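Local coordinates for protein glutathione synthetase-like effector 30 (Gpa-GSS30-apo) (Globodera pallida, PDB 5OET) that probably serves the nematode as an effector built on the glutathione synthetase fold, whose housekeeping members join gamma-glutamylcysteine to glycine at the expense of ATP, at residues E231-A236 against I247-G252; R263-Q268 against V310-L315; I454-V459 against V518-Y523. One frame throughout, in Å; residues are numbered along the deposited sequence.

Contact 1: E231-A236 against I247-G252; sequences ETLYQA and ILFLHG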
# COMPACT_ATOMS: atom_id res chain seq x y z
N GLU A 231 0.28 -16.40 -11.51
CA GLU A 231 -0.18 -17.73 -11.96
C GLU A 231 0.59 -18.24 -13.17
O GLU A 231 0.76 -19.44 -13.32
CB GLU A 231 -1.67 -17.73 -12.31
CG GLU A 231 -2.63 -17.62 -11.11
CD GLU A 231 -4.09 -17.31 -11.53
OE1 GLU A 231 -5.01 -17.67 -10.75
OE2 GLU A 231 -4.33 -16.70 -12.62
N THR A 232 1.06 -17.33 -14.01
CA THR A 232 1.81 -17.68 -15.22
C THR A 232 3.29 -17.99 -14.91
O THR A 232 3.88 -18.90 -15.51
CB THR A 232 1.70 -16.55 -16.27
OG1 THR A 232 0.32 -16.28 -16.53
CG2 THR A 232 2.38 -16.94 -17.57
N LEU A 233 3.89 -17.22 -14.00
CA LEU A 233 5.23 -17.52 -13.47
C LEU A 233 5.30 -18.87 -12.74
O LEU A 233 6.24 -19.63 -12.94
CB LEU A 233 5.73 -16.42 -12.53
CG LEU A 233 6.23 -15.11 -13.18
CD1 LEU A 233 6.31 -14.01 -12.13
CD2 LEU A 233 7.59 -15.31 -13.86
N TYR A 234 4.32 -19.15 -11.89
CA TYR A 234 4.19 -20.45 -11.23
C TYR A 234 4.13 -21.61 -12.24
O TYR A 234 4.80 -22.61 -12.06
CB TYR A 234 2.95 -20.48 -10.34
CG TYR A 234 2.74 -21.78 -9.59
CD1 TYR A 234 3.58 -22.14 -8.57
CD2 TYR A 234 1.69 -22.64 -9.89
CE1 TYR A 234 3.38 -23.30 -7.84
CE2 TYR A 234 1.52 -23.83 -9.20
CZ TYR A 234 2.37 -24.15 -8.17
OH TYR A 234 2.17 -25.30 -7.49
N GLN A 235 3.30 -21.46 -13.28
CA GLN A 235 3.22 -22.48 -14.32
C GLN A 235 4.54 -22.60 -15.09
O GLN A 235 4.89 -23.69 -15.47
CB GLN A 235 2.08 -22.22 -15.31
CG GLN A 235 0.69 -22.33 -14.72
CD GLN A 235 0.34 -23.73 -14.29
OE1 GLN A 235 0.55 -24.69 -15.03
NE2 GLN A 235 -0.19 -23.86 -13.09
N ALA A 236 5.25 -21.50 -15.32
CA ALA A 236 6.58 -21.56 -15.95
C ALA A 236 7.60 -22.31 -15.08
O ALA A 236 8.35 -23.16 -15.57
CB ALA A 236 7.09 -20.17 -16.29
N ILE A 247 13.26 -18.24 -9.29
CA ILE A 247 12.81 -17.33 -10.31
C ILE A 247 13.60 -16.01 -10.17
O ILE A 247 13.65 -15.42 -9.08
CB ILE A 247 11.31 -17.08 -10.16
CG1 ILE A 247 10.54 -18.35 -10.49
CG2 ILE A 247 10.88 -15.95 -11.08
CD1 ILE A 247 9.11 -18.30 -10.03
N LEU A 248 14.20 -15.56 -11.27
CA LEU A 248 15.04 -14.38 -11.24
C LEU A 248 14.24 -13.17 -11.70
O LEU A 248 13.62 -13.21 -12.77
CB LEU A 248 16.23 -14.58 -12.16
CG LEU A 248 17.44 -13.67 -11.97
CD1 LEU A 248 18.05 -13.85 -10.59
CD2 LEU A 248 18.47 -13.99 -13.05
N PHE A 249 14.24 -12.12 -10.87
CA PHE A 249 13.67 -10.83 -11.25
C PHE A 249 14.87 -9.95 -11.56
O PHE A 249 15.67 -9.62 -10.65
CB PHE A 249 12.81 -10.24 -10.13
CG PHE A 249 11.47 -10.89 -10.00
CD1 PHE A 249 11.35 -12.20 -9.54
CD2 PHE A 249 10.33 -10.22 -10.34
CE1 PHE A 249 10.11 -12.82 -9.41
CE2 PHE A 249 9.07 -10.84 -10.20
CZ PHE A 249 8.97 -12.15 -9.75
N LEU A 250 14.99 -9.62 -12.85
CA LEU A 250 16.09 -8.81 -13.35
C LEU A 250 15.61 -7.38 -13.55
O LEU A 250 14.72 -7.13 -14.35
CB LEU A 250 16.57 -9.42 -14.66
CG LEU A 250 18.01 -9.18 -15.11
CD1 LEU A 250 19.00 -9.58 -14.04
CD2 LEU A 250 18.24 -10.00 -16.36
N HIS A 251 16.21 -6.44 -12.80
CA HIS A 251 15.82 -5.02 -12.84
C HIS A 251 16.98 -4.17 -13.33
O HIS A 251 18.11 -4.62 -13.36
CB HIS A 251 15.37 -4.56 -11.45
CG HIS A 251 14.02 -5.08 -11.08
ND1 HIS A 251 12.89 -4.33 -11.26
CD2 HIS A 251 13.62 -6.28 -10.61
CE1 HIS A 251 11.84 -5.04 -10.89
NE2 HIS A 251 12.25 -6.24 -10.53
N GLY A 252 16.66 -2.95 -13.74
CA GLY A 252 17.65 -1.98 -14.17
C GLY A 252 18.38 -1.36 -13.01
O GLY A 252 19.54 -0.99 -13.15
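L233, I247 and F249 make a small, mainly apolar contact between helix 225-240 and the strand that follows it, 246-251, in the mixed sheet that also holds strand 306-314. Side chains do most of the packing. The two methyl branches of L233 divide the work: CD1 of L233 reaches CZ of the F249 ring at 4.0 Å, approaching obliquely, while CD2 of L233 lies 4.4 Å from CG2 of I247. The CB of L233 points toward the strand, and the first torsion (chi1 -76°) sets CG anti to the carbonyl carbon, beside the backbone N. I247 and F249, two residues apart on the strand, share this one leucine. I247 also meets the helix backbone loosely, its CD1 lying 4.3 Å from O of L233. No hydrogen bond joins the segments; several of their backbone groups bond elsewhere, as in the helical bond from A236 N to T232 O (2.9 Å) and in the pairing of I247, L248 and F249 with neighbouring strands. Around this centre, L233 also touches I265 and V310, F249 stacks on F281, and elsewhere on the helix E231 forms a salt bridge with R495. All three touching residues are buried, and the chemistry is consistent with loose apolar packing, probably favoured by burial, with no directional bond between helix and strand.

Contact 2: R263-Q268 against V310-L315; sequences RQITHQ and VVFDRL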
# COMPACT_ATOMS: atom_id res chain seq x y z
N ARG A 263 7.53 -6.64 -7.00
CA ARG A 263 7.38 -7.15 -5.65
C ARG A 263 5.97 -7.55 -5.36
O ARG A 263 5.73 -8.51 -4.63
CB ARG A 263 7.80 -6.09 -4.65
CG ARG A 263 9.29 -5.78 -4.69
CD ARG A 263 10.07 -6.82 -3.95
NE ARG A 263 11.45 -6.42 -3.77
CZ ARG A 263 12.43 -7.24 -3.39
NH1 ARG A 263 12.19 -8.53 -3.16
NH2 ARG A 263 13.67 -6.76 -3.26
N GLN A 264 5.04 -6.81 -5.93
CA GLN A 264 3.61 -7.09 -5.76
C GLN A 264 3.18 -8.33 -6.47
O GLN A 264 2.23 -8.98 -6.04
CB GLN A 264 2.75 -5.88 -6.22
CG GLN A 264 2.77 -4.74 -5.21
CD GLN A 264 2.41 -3.40 -5.79
OE1 GLN A 264 2.60 -2.38 -5.14
NE2 GLN A 264 1.86 -3.38 -7.00
N ILE A 265 3.86 -8.68 -7.56
CA ILE A 265 3.63 -9.97 -8.22
C ILE A 265 3.97 -11.09 -7.26
O ILE A 265 3.19 -12.03 -7.13
CB ILE A 265 4.38 -10.12 -9.57
CG1 ILE A 265 3.79 -9.17 -10.60
CG2 ILE A 265 4.25 -11.52 -10.13
CD1 ILE A 265 4.71 -8.83 -11.74
N THR A 266 5.11 -10.97 -6.56
CA THR A 266 5.57 -11.99 -5.63
C THR A 266 4.67 -12.11 -4.42
O THR A 266 4.58 -13.19 -3.85
CB THR A 266 7.01 -11.75 -5.12
OG1 THR A 266 7.05 -10.59 -4.29
CG2 THR A 266 7.99 -11.63 -6.28
N HIS A 267 4.01 -11.03 -4.03
CA HIS A 267 3.06 -11.11 -2.90
C HIS A 267 1.89 -11.99 -3.30
O HIS A 267 1.36 -12.72 -2.47
CB HIS A 267 2.58 -9.74 -2.43
CG HIS A 267 3.67 -8.79 -2.08
ND1 HIS A 267 3.51 -7.42 -2.14
CD2 HIS A 267 4.96 -9.00 -1.72
CE1 HIS A 267 4.65 -6.83 -1.81
NE2 HIS A 267 5.54 -7.77 -1.55
N GLN A 268 1.51 -11.97 -4.58
CA GLN A 268 0.49 -12.90 -5.07
C GLN A 268 1.00 -14.33 -5.26
O GLN A 268 0.27 -15.28 -5.01
CB GLN A 268 -0.14 -12.38 -6.37
CG GLN A 268 -1.03 -11.16 -6.17
CD GLN A 268 -2.16 -11.42 -5.19
OE1 GLN A 268 -2.92 -12.38 -5.35
NE2 GLN A 268 -2.24 -10.61 -4.15
N VAL A 310 13.23 -19.48 -14.34
CA VAL A 310 12.59 -18.41 -15.09
C VAL A 310 13.39 -17.15 -14.92
O VAL A 310 13.69 -16.79 -13.80
CB VAL A 310 11.18 -18.14 -14.54
CG1 VAL A 310 10.46 -17.08 -15.38
CG2 VAL A 310 10.39 -19.42 -14.46
N VAL A 311 13.71 -16.46 -16.01
CA VAL A 311 14.25 -15.11 -15.91
C VAL A 311 13.16 -14.10 -16.25
O VAL A 311 12.81 -13.92 -17.41
CB VAL A 311 15.50 -14.88 -16.77
CG1 VAL A 311 15.98 -13.45 -16.62
CG2 VAL A 311 16.60 -15.81 -16.32
N PHE A 312 12.62 -13.47 -15.22
CA PHE A 312 11.60 -12.47 -15.40
C PHE A 312 12.31 -11.13 -15.66
O PHE A 312 12.87 -10.53 -14.76
CB PHE A 312 10.69 -12.49 -14.18
CG PHE A 312 9.34 -11.83 -14.38
CD1 PHE A 312 8.66 -11.86 -15.61
CD2 PHE A 312 8.74 -11.18 -13.32
CE1 PHE A 312 7.42 -11.25 -15.74
CE2 PHE A 312 7.50 -10.56 -13.45
CZ PHE A 312 6.84 -10.59 -14.66
N ASP A 313 12.36 -10.74 -16.93
CA ASP A 313 12.99 -9.49 -17.40
C ASP A 313 12.10 -8.28 -17.04
O ASP A 313 10.95 -8.17 -17.49
CB ASP A 313 13.26 -9.49 -18.94
CG ASP A 313 14.76 -9.75 -19.32
OD1 ASP A 313 15.64 -9.20 -18.64
OD2 ASP A 313 15.07 -10.49 -20.31
N ARG A 314 12.64 -7.38 -16.23
CA ARG A 314 11.99 -6.14 -15.89
C ARG A 314 12.96 -5.01 -16.22
O ARG A 314 13.21 -4.11 -15.42
CB ARG A 314 11.57 -6.15 -14.41
CG ARG A 314 10.87 -7.43 -13.96
CD ARG A 314 9.44 -7.55 -14.47
NE ARG A 314 8.52 -6.82 -13.59
CZ ARG A 314 7.49 -6.06 -13.98
NH1 ARG A 314 6.76 -5.44 -13.05
NH2 ARG A 314 7.19 -5.90 -15.27
N LEU A 315 13.49 -5.08 -17.45
CA LEU A 315 14.47 -4.15 -18.00
C LEU A 315 15.81 -4.22 -17.24
O LEU A 315 16.70 -5.05 -17.51
CB LEU A 315 13.88 -2.71 -18.02
CG LEU A 315 14.20 -1.80 -19.21
CD1 LEU A 315 13.49 -2.35 -20.44
CD2 LEU A 315 13.84 -0.33 -18.96
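Buried helix-on-sheet packing brings I265, on helix 259-270, against F312 and R314 of strand 306-314, in the mixed sheet that also holds strand 246-251. One methyl carries all of it. I265 CD1 lies at the edge of the F312 ring, near the ring plane, 3.7 Å from CE2 of F312 and 4.0 Å from CZ of the same ring. The two side chains come from opposite directions, CG of F312 standing anti to the backbone N (chi1 -162°). The same CD1 of I265 also sits over one face of the R314 guanidinium, 4.2 Å from NH1 of R314. Bends at chi2 and chi3 fold the arginine back, and its CD lies over one face of F312, offset toward the rim. Polar partners probably help to fix the guanidinium: NE of R314 bonds to S262 on the same helix as I265, and NH2 to the carbonyl of I191. Elsewhere on that helix, R263 forms a salt bridge with D56 of the second subunit. The chemistry implies a division of roles in R314: NE and NH2 have polar partners while a face meets a methyl, which probably lets the arginine sit in a buried site.

Contact 3: I454-V459 against V518-Y523; sequences IKNHFV and VYDSPY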
# COMPACT_ATOMS: atom_id res chain seq x y z
N ILE A 454 -13.92 12.33 -23.04
CA ILE A 454 -14.80 12.29 -21.87
C ILE A 454 -14.27 13.30 -20.85
O ILE A 454 -13.18 13.85 -21.01
CB ILE A 454 -14.95 10.86 -21.29
CG1 ILE A 454 -13.61 10.28 -20.80
CG2 ILE A 454 -15.56 9.92 -22.33
CD1 ILE A 454 -13.26 10.61 -19.36
N LYS A 455 -15.07 13.55 -19.82
CA LYS A 455 -14.75 14.48 -18.73
C LYS A 455 -14.41 13.68 -17.47
O LYS A 455 -15.07 12.69 -17.14
CB LYS A 455 -15.94 15.40 -18.46
CG LYS A 455 -16.29 16.39 -19.57
CD LYS A 455 -15.71 17.79 -19.32
CE LYS A 455 -16.61 18.91 -19.89
NZ LYS A 455 -16.24 19.36 -21.27
N ASN A 456 -13.37 14.11 -16.76
CA ASN A 456 -12.97 13.50 -15.50
C ASN A 456 -12.13 14.50 -14.71
O ASN A 456 -11.83 15.61 -15.21
CB ASN A 456 -12.17 12.22 -15.77
CG ASN A 456 -12.43 11.13 -14.74
OD1 ASN A 456 -12.52 11.41 -13.54
ND2 ASN A 456 -12.57 9.89 -15.18
N HIS A 457 -11.76 14.13 -13.49
CA HIS A 457 -10.90 14.95 -12.66
C HIS A 457 -9.56 14.25 -12.45
O HIS A 457 -9.51 13.05 -12.24
CB HIS A 457 -11.57 15.21 -11.31
CG HIS A 457 -13.03 15.51 -11.43
ND1 HIS A 457 -13.49 16.71 -11.90
CD2 HIS A 457 -14.12 14.76 -11.15
CE1 HIS A 457 -14.82 16.68 -11.92
NE2 HIS A 457 -15.22 15.50 -11.48
N PHE A 458 -8.47 15.02 -12.47
CA PHE A 458 -7.11 14.47 -12.41
C PHE A 458 -6.40 14.84 -11.10
O PHE A 458 -6.29 16.01 -10.77
CB PHE A 458 -6.31 15.05 -13.58
CG PHE A 458 -6.54 14.37 -14.90
CD1 PHE A 458 -7.58 13.47 -15.12
CD2 PHE A 458 -5.67 14.66 -15.97
CE1 PHE A 458 -7.73 12.86 -16.36
CE2 PHE A 458 -5.82 14.05 -17.21
CZ PHE A 458 -6.86 13.15 -17.41
N VAL A 459 -5.92 13.85 -10.37
CA VAL A 459 -5.30 14.06 -9.06
C VAL A 459 -3.81 13.83 -9.18
O VAL A 459 -3.39 12.74 -9.52
CB VAL A 459 -5.87 13.07 -8.05
CG1 VAL A 459 -5.31 13.33 -6.65
CG2 VAL A 459 -7.38 13.16 -8.07
N VAL A 518 -2.47 9.60 -16.98
CA VAL A 518 -3.04 9.35 -15.68
C VAL A 518 -3.64 7.94 -15.65
O VAL A 518 -4.20 7.49 -16.62
CB VAL A 518 -4.08 10.47 -15.39
CG1 VAL A 518 -5.39 9.97 -14.80
CG2 VAL A 518 -3.48 11.54 -14.51
N TYR A 519 -3.53 7.24 -14.54
CA TYR A 519 -4.13 5.92 -14.47
C TYR A 519 -5.59 6.08 -14.27
O TYR A 519 -6.04 6.98 -13.60
CB TYR A 519 -3.53 5.10 -13.33
CG TYR A 519 -2.15 4.68 -13.64
CD1 TYR A 519 -1.89 3.51 -14.38
CD2 TYR A 519 -1.07 5.47 -13.24
CE1 TYR A 519 -0.59 3.14 -14.69
CE2 TYR A 519 0.23 5.12 -13.55
CZ TYR A 519 0.46 3.95 -14.27
OH TYR A 519 1.75 3.66 -14.55
N ASP A 520 -6.35 5.17 -14.84
CA ASP A 520 -7.78 5.29 -14.85
C ASP A 520 -8.34 3.87 -14.80
O ASP A 520 -7.58 2.92 -14.79
CB ASP A 520 -8.19 6.01 -16.14
CG ASP A 520 -9.55 6.67 -16.04
OD1 ASP A 520 -10.40 6.20 -15.24
OD2 ASP A 520 -9.78 7.68 -16.77
N SER A 521 -9.65 3.73 -14.74
CA SER A 521 -10.27 2.43 -14.94
C SER A 521 -11.66 2.61 -15.58
O SER A 521 -12.30 3.64 -15.39
CB SER A 521 -10.34 1.65 -13.61
OG SER A 521 -11.37 2.14 -12.79
N PRO A 522 -12.12 1.63 -16.36
CA PRO A 522 -13.31 1.86 -17.15
C PRO A 522 -14.57 1.72 -16.32
O PRO A 522 -14.61 0.89 -15.40
CB PRO A 522 -13.25 0.75 -18.20
CG PRO A 522 -12.61 -0.37 -17.46
CD PRO A 522 -11.63 0.25 -16.51
N TYR A 523 -15.56 2.57 -16.61
CA TYR A 523 -16.93 2.37 -16.14
C TYR A 523 -17.77 2.04 -17.38
O TYR A 523 -17.93 2.88 -18.27
CB TYR A 523 -17.46 3.61 -15.42
CG TYR A 523 -18.75 3.37 -14.66
CD1 TYR A 523 -19.99 3.46 -15.30
CD2 TYR A 523 -18.72 3.05 -13.30
CE1 TYR A 523 -21.17 3.26 -14.60
CE2 TYR A 523 -19.90 2.82 -12.60
CZ TYR A 523 -21.12 2.92 -13.25
OH TYR A 523 -22.29 2.71 -12.54
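F458 and V518 pack between two strands of the mixed, largely antiparallel sheet in this ATP-grasp family protein. Strands 454-459 and 517-524 are not paired with each other in it, and the contact is made by side chains alone. The apolar part is a CH-pi contact: CG1 of V518 stands over one face of the F458 ring, 4.2 Å from the ring centroid and 19° off the normal. CG2 of V518 lies 4.1 Å from CD2 of F458, so both valine methyls address the ring. S502, L504, L469 and A471 also touch this phenylalanine. The polar part is indirect. N456 and D520 come from opposite directions with their amide and carboxylate planes 71° apart, and ND2 of N456 is 3.9 Å from OD2 of D520, too long for a hydrogen bond. S94 OG bridges them instead, bonded to both atoms; ND2 of N456 also serves the carbonyl of Y92, and OD2 of D520 the hydroxyl of S502. The other oxygens also take neighbouring backbone N-H groups: S521 N bonds to OD1 of D520 on the anti side, slightly out of the carboxylate plane, and H457 N donates to a lone pair of N456 OD1, in the carbonyl plane, at 2.8 Å.

Contacts 1, 2 and 3 follow one another along the chain, each closing before the next opens. Contacts 1 and 2 form one neighbourhood, their centres about 5 Å apart: strands 246-251 and 306-314 are parallel neighbours in one mixed sheet, linked by probable hydrogen bonds from F312 N to L248 O and from R314 N to L250 O. The F249 and F312 rings meet at about 90°, and L233 of helix 225-240 touches I265 of helix 259-270, giving a common core. Contact 3 is internal to another sheet, its centre about 31 Å from that of contact 1 and 27 Å from that of contact 2. Helix 225-240 also lies beside strand 490-504 of that sheet, through E231 and R495.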